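Local coordinates for thymocyte nuclear protein 1 (Leishmania major, PDB 2AR1) that is of unknown function but carries an EVE domain of the PUA clan, a family link consistent with binding of nucleic acids, perhaps with modified bases, at residues A[23-28]-A[68-73]; A[48-53]-A[110-115]. All coordinates share one frame; numbering follows the deposited sequence.

Interaction 1 (A[23-28]-A[68-73]); sequences LLKSEP and YHSNTK
Leu23 and Tyr68 form the tightly packed end of this contact: methyl CD2 of Leu23 rests 3.6 Å from CB of Tyr68. With its CG anti to the backbone N (chi1 -176°), the Tyr68 ring runs alongside the Lys25 chain, where CG of Lys25 comes 3.8 Å from CD1 of Tyr68. Leu143 of helix 142-145 covers this face, touching Leu23, Lys25 and Tyr68, while Lys25 NZ reaches on to Arg147 O. Between the chains, Tyr68 N donates to Leu24 O and Ser26 N returns a 2.9 Å bond to Tyr68 O. The contact is thus a parallel pairing of strands 21-26 and 64-69 within the mixed sheet of the EVE domain, with strand 151-154 on the other side of 21-26. One further bond follows where strand 64-69 ends, Ser70 N to Ser26 O, 3.0 Å. On the side of the sheet that carries Ser26 and His69, CB of Pro28 sits over the imidazole, 3.7 Å from the centroid of the His69 ring in a CH-pi contact, and His69 NE2 is tethered to Ile33 N. Packing thins towards the solvent side, where the carboxylate of Glu27 stacks loosely on the amide of Asn71, planes 21° apart, with OE2 of Glu27 3.4 Å from CB of Asn71.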
# COMPACT_ATOMS: atom_id res chain seq x y z
N LEU A 23 -1.95 2.04 4.23
CA LEU A 23 -0.71 1.33 4.04
C LEU A 23 -0.91 0.26 2.97
O LEU A 23 -1.85 -0.59 3.08
CB LEU A 23 -0.27 0.73 5.40
CG LEU A 23 1.00 -0.08 5.49
CD1 LEU A 23 1.65 -0.06 6.86
CD2 LEU A 23 0.89 -1.52 4.99
N LEU A 24 0.02 0.17 2.05
CA LEU A 24 -0.02 -0.81 0.98
C LEU A 24 1.22 -1.67 1.10
O LEU A 24 2.36 -1.15 1.10
CB LEU A 24 -0.09 -0.09 -0.38
CG LEU A 24 -1.51 0.30 -0.79
CD1 LEU A 24 -2.20 1.06 0.31
CD2 LEU A 24 -1.45 1.15 -2.06
N LYS A 25 1.05 -2.98 1.16
CA LYS A 25 2.16 -3.93 1.25
C LYS A 25 2.59 -4.36 -0.15
O LYS A 25 1.74 -4.56 -1.04
CB LYS A 25 1.72 -5.17 2.03
CG LYS A 25 1.49 -4.92 3.47
CD LYS A 25 1.39 -6.23 4.17
CE LYS A 25 0.45 -6.21 5.28
NZ LYS A 25 0.61 -7.60 5.91
N SER A 26 3.91 -4.49 -0.35
CA SER A 26 4.45 -4.96 -1.63
C SER A 26 5.69 -5.74 -1.33
O SER A 26 6.45 -5.31 -0.47
CB SER A 26 4.71 -3.81 -2.61
OG SER A 26 4.94 -4.34 -3.90
N GLU A 27 5.92 -6.85 -2.02
CA GLU A 27 7.17 -7.60 -1.77
C GLU A 27 8.25 -6.97 -2.65
O GLU A 27 8.10 -6.94 -3.89
CB GLU A 27 7.01 -9.05 -2.05
CG GLU A 27 5.93 -9.71 -1.09
CD GLU A 27 5.71 -11.20 -1.31
OE1 GLU A 27 6.35 -11.81 -2.19
OE2 GLU A 27 4.86 -11.76 -0.58
N PRO A 28 9.32 -6.43 -2.04
CA PRO A 28 10.23 -5.64 -2.89
C PRO A 28 11.01 -6.35 -4.00
O PRO A 28 11.54 -5.69 -4.87
CB PRO A 28 11.26 -5.06 -1.91
CG PRO A 28 11.18 -5.86 -0.73
CD PRO A 28 9.77 -6.43 -0.64
N TYR A 68 4.94 -0.13 2.10
CA TYR A 68 5.47 -1.09 3.05
C TYR A 68 6.02 -2.27 2.32
O TYR A 68 5.30 -2.93 1.60
CB TYR A 68 4.37 -1.56 4.03
CG TYR A 68 4.82 -2.50 5.13
CD1 TYR A 68 4.89 -3.85 4.91
CD2 TYR A 68 5.20 -2.01 6.37
CE1 TYR A 68 5.25 -4.73 5.91
CE2 TYR A 68 5.62 -2.88 7.38
CZ TYR A 68 5.69 -4.24 7.13
OH TYR A 68 6.11 -5.06 8.14
N HIS A 69 7.33 -2.56 2.55
CA HIS A 69 7.95 -3.77 2.06
C HIS A 69 7.70 -4.96 2.97
O HIS A 69 8.07 -4.94 4.17
CB HIS A 69 9.48 -3.57 1.95
CG HIS A 69 9.88 -2.68 0.84
ND1 HIS A 69 11.21 -2.31 0.65
CD2 HIS A 69 9.18 -2.09 -0.16
CE1 HIS A 69 11.29 -1.56 -0.43
NE2 HIS A 69 10.09 -1.42 -0.95
N SER A 70 7.06 -5.99 2.41
CA SER A 70 6.73 -7.21 3.09
C SER A 70 7.51 -8.40 2.58
O SER A 70 8.09 -8.33 1.46
CB SER A 70 5.21 -7.50 2.97
OG SER A 70 4.80 -7.50 1.60
N ASN A 71 7.59 -9.45 3.41
CA ASN A 71 8.11 -10.73 2.98
C ASN A 71 9.54 -10.54 2.45
O ASN A 71 9.91 -10.90 1.32
CB ASN A 71 7.17 -11.33 1.91
CG ASN A 71 7.51 -12.78 1.57
OD1 ASN A 71 7.17 -13.70 2.31
ND2 ASN A 71 8.22 -12.98 0.44
N THR A 72 10.36 -9.94 3.30
CA THR A 72 11.73 -9.60 2.92
C THR A 72 12.60 -9.56 4.17
O THR A 72 12.06 -9.57 5.27
CB THR A 72 11.75 -8.22 2.11
OG1 THR A 72 13.05 -7.97 1.60
CG2 THR A 72 11.30 -7.01 2.97
N LYS A 73 13.92 -9.44 3.99
CA LYS A 73 14.86 -9.33 5.10
C LYS A 73 14.62 -8.15 6.03
O LYS A 73 14.84 -8.25 7.22
CB LYS A 73 16.30 -9.25 4.56
CG LYS A 73 17.41 -9.49 5.62
CD LYS A 73 18.74 -9.53 4.91
CE LYS A 73 19.15 -8.18 4.31
NZ LYS A 73 20.63 -8.14 4.07

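Interaction 2 (A[48-53]-A[110-115]); sequences RNYAAR and NPWKMV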
# COMPACT_ATOMS: atom_id res chain seq x y z
N ARG A 48 -5.51 -9.70 -4.13
CA ARG A 48 -6.47 -10.81 -4.26
C ARG A 48 -7.08 -11.21 -2.93
O ARG A 48 -7.45 -12.36 -2.72
CB ARG A 48 -5.85 -12.03 -4.94
CG ARG A 48 -5.29 -11.68 -6.31
CD ARG A 48 -6.42 -11.55 -7.31
NE ARG A 48 -5.98 -11.25 -8.66
CZ ARG A 48 -5.90 -10.02 -9.15
NH1 ARG A 48 -6.10 -8.98 -8.37
NH2 ARG A 48 -5.45 -9.80 -10.38
N ASN A 49 -7.18 -10.24 -2.05
CA ASN A 49 -7.88 -10.36 -0.78
C ASN A 49 -9.03 -9.40 -0.88
O ASN A 49 -8.87 -8.24 -1.20
CB ASN A 49 -6.96 -9.99 0.37
CG ASN A 49 -7.62 -9.95 1.71
OD1 ASN A 49 -7.97 -8.88 2.17
ND2 ASN A 49 -7.70 -11.07 2.37
N TYR A 50 -10.24 -9.88 -0.57
CA TYR A 50 -11.40 -9.06 -0.82
C TYR A 50 -11.55 -7.83 0.12
O TYR A 50 -12.05 -6.76 -0.25
CB TYR A 50 -12.67 -9.94 -0.64
CG TYR A 50 -12.78 -11.11 -1.61
CD1 TYR A 50 -12.99 -10.90 -2.95
CD2 TYR A 50 -12.69 -12.47 -1.13
CE1 TYR A 50 -13.09 -11.95 -3.83
CE2 TYR A 50 -12.77 -13.55 -2.02
CZ TYR A 50 -12.98 -13.28 -3.38
OH TYR A 50 -13.07 -14.33 -4.26
N ALA A 51 -11.19 -8.00 1.38
CA ALA A 51 -11.13 -6.89 2.33
C ALA A 51 -10.18 -5.83 1.83
O ALA A 51 -10.53 -4.65 1.82
CB ALA A 51 -10.68 -7.37 3.72
N ALA A 52 -9.00 -6.24 1.34
CA ALA A 52 -8.05 -5.26 0.78
C ALA A 52 -8.60 -4.55 -0.46
O ALA A 52 -8.40 -3.33 -0.70
CB ALA A 52 -6.81 -5.97 0.45
N ARG A 53 -9.22 -5.34 -1.32
CA ARG A 53 -9.91 -4.82 -2.49
C ARG A 53 -10.94 -3.72 -2.10
O ARG A 53 -11.09 -2.69 -2.79
CB ARG A 53 -10.60 -5.97 -3.23
CG ARG A 53 -11.36 -5.48 -4.48
CD ARG A 53 -12.48 -6.26 -4.92
NE ARG A 53 -13.65 -5.98 -4.11
CZ ARG A 53 -14.91 -6.22 -4.47
NH1 ARG A 53 -15.23 -6.76 -5.64
NH2 ARG A 53 -15.87 -5.96 -3.61
N ASN A 110 -15.41 -9.03 -13.28
CA ASN A 110 -14.08 -9.03 -12.66
C ASN A 110 -14.20 -8.47 -11.24
O ASN A 110 -14.46 -7.29 -11.07
CB ASN A 110 -13.12 -8.18 -13.48
CG ASN A 110 -11.72 -8.27 -12.99
OD1 ASN A 110 -11.47 -8.82 -11.91
ND2 ASN A 110 -10.77 -7.70 -13.78
N PRO A 111 -14.04 -9.31 -10.21
CA PRO A 111 -14.25 -8.77 -8.89
C PRO A 111 -13.10 -7.87 -8.43
O PRO A 111 -13.27 -7.06 -7.53
CB PRO A 111 -14.35 -10.01 -8.02
CG PRO A 111 -13.73 -11.12 -8.77
CD PRO A 111 -13.63 -10.73 -10.20
N TRP A 112 -11.95 -8.01 -9.08
CA TRP A 112 -10.74 -7.34 -8.62
C TRP A 112 -10.66 -5.91 -9.14
O TRP A 112 -10.97 -5.61 -10.32
CB TRP A 112 -9.51 -8.20 -8.94
CG TRP A 112 -9.64 -9.56 -8.38
CD1 TRP A 112 -9.73 -10.70 -9.08
CD2 TRP A 112 -9.77 -9.92 -6.99
NE1 TRP A 112 -9.88 -11.78 -8.21
CE2 TRP A 112 -9.85 -11.33 -6.93
CE3 TRP A 112 -9.71 -9.20 -5.80
CZ2 TRP A 112 -9.95 -12.05 -5.71
CZ3 TRP A 112 -9.84 -9.91 -4.58
CH2 TRP A 112 -9.95 -11.32 -4.56
N LYS A 113 -10.28 -5.02 -8.22
CA LYS A 113 -10.24 -3.58 -8.49
C LYS A 113 -8.92 -3.01 -8.03
O LYS A 113 -8.25 -3.58 -7.13
CB LYS A 113 -11.38 -2.85 -7.76
CG LYS A 113 -12.71 -3.42 -8.00
CD LYS A 113 -13.15 -3.27 -9.43
CE LYS A 113 -14.59 -3.72 -9.50
NZ LYS A 113 -14.90 -4.61 -10.66
N MET A 114 -8.50 -1.89 -8.63
CA MET A 114 -7.25 -1.29 -8.20
C MET A 114 -7.26 0.20 -8.47
O MET A 114 -7.87 0.68 -9.42
CB MET A 114 -6.09 -1.92 -8.94
CG MET A 114 -6.07 -1.66 -10.40
SD MET A 114 -4.92 -2.64 -11.33
CE MET A 114 -5.18 -2.04 -13.00
N VAL A 115 -6.54 0.90 -7.60
CA VAL A 115 -6.21 2.32 -7.79
C VAL A 115 -4.88 2.48 -8.49
O VAL A 115 -4.17 1.50 -8.73
CB VAL A 115 -6.20 3.11 -6.47
CG1 VAL A 115 -7.57 2.99 -5.76
CG2 VAL A 115 -5.14 2.57 -5.51
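Lys113, whose CB lies 4.2 Å from CG of Arg53, has its ammonium gripped twice: NZ of Lys113 donates to Asn110 O at 2.7 Å and forms a salt bridge with Asp89. These bonds draw the ammonium away from Arg53, which meets the lysine side chain near its base. Arg53 NH1 also donates to Pro111 O, although the position of that carbonyl is less certain and the length of the bond is doubtful. The centrepiece is Trp112, whose indole is sandwiched between CG of Pro111 on one face and CD of Arg48 on the other. A bend at chi2 (-77°) lays the Arg48 chain across the indole, with CD of Arg48 3.5 Å from CE2 of Trp112. Its guanidinium then lies nearly flat on the ring, 16° from parallel, a cation-pi stack further anchored by Asp90 and by Tyr100 O. Within the EVE domain this joins the N-terminal end of helix 50-58 to the start of strand 113-128, next to the outermost strand 41-43 of the mixed sheet. Asn49 caps that helix, its OD1 accepting from Ala52 N, and an Asx turn, in which Asn110 OD1 accepts from Trp112 N at 3.0 Å, leads into the strand. Tyr50, on the more exposed flank, lies almost parallel to the six-membered ring but slid aside; CH2 of Trp112 comes over the tyrosine face, 3.3 Å from CE1 of Tyr50. The indole NE1 is held by Asp102.

The two contacts show how one sheet is tied by different means between two of its strands and where a helix start meets one of them. Interaction 1 is partly buried, with four of its eleven touching residues buried, and unites two strands, so backbone bonds do most of the work and apolar side chains fill in around them. Interaction 2 lies at the surface; there stacked aromatic rings and a guanidinium carry the join, charged ends turn to neighbouring residues, and the crossing hydrogen bond comes from a side chain, not from strand pairing. Their centres are about 18 Å apart, and helix 50-58 leads along the chain into strand 64-69, linking one contact to the other.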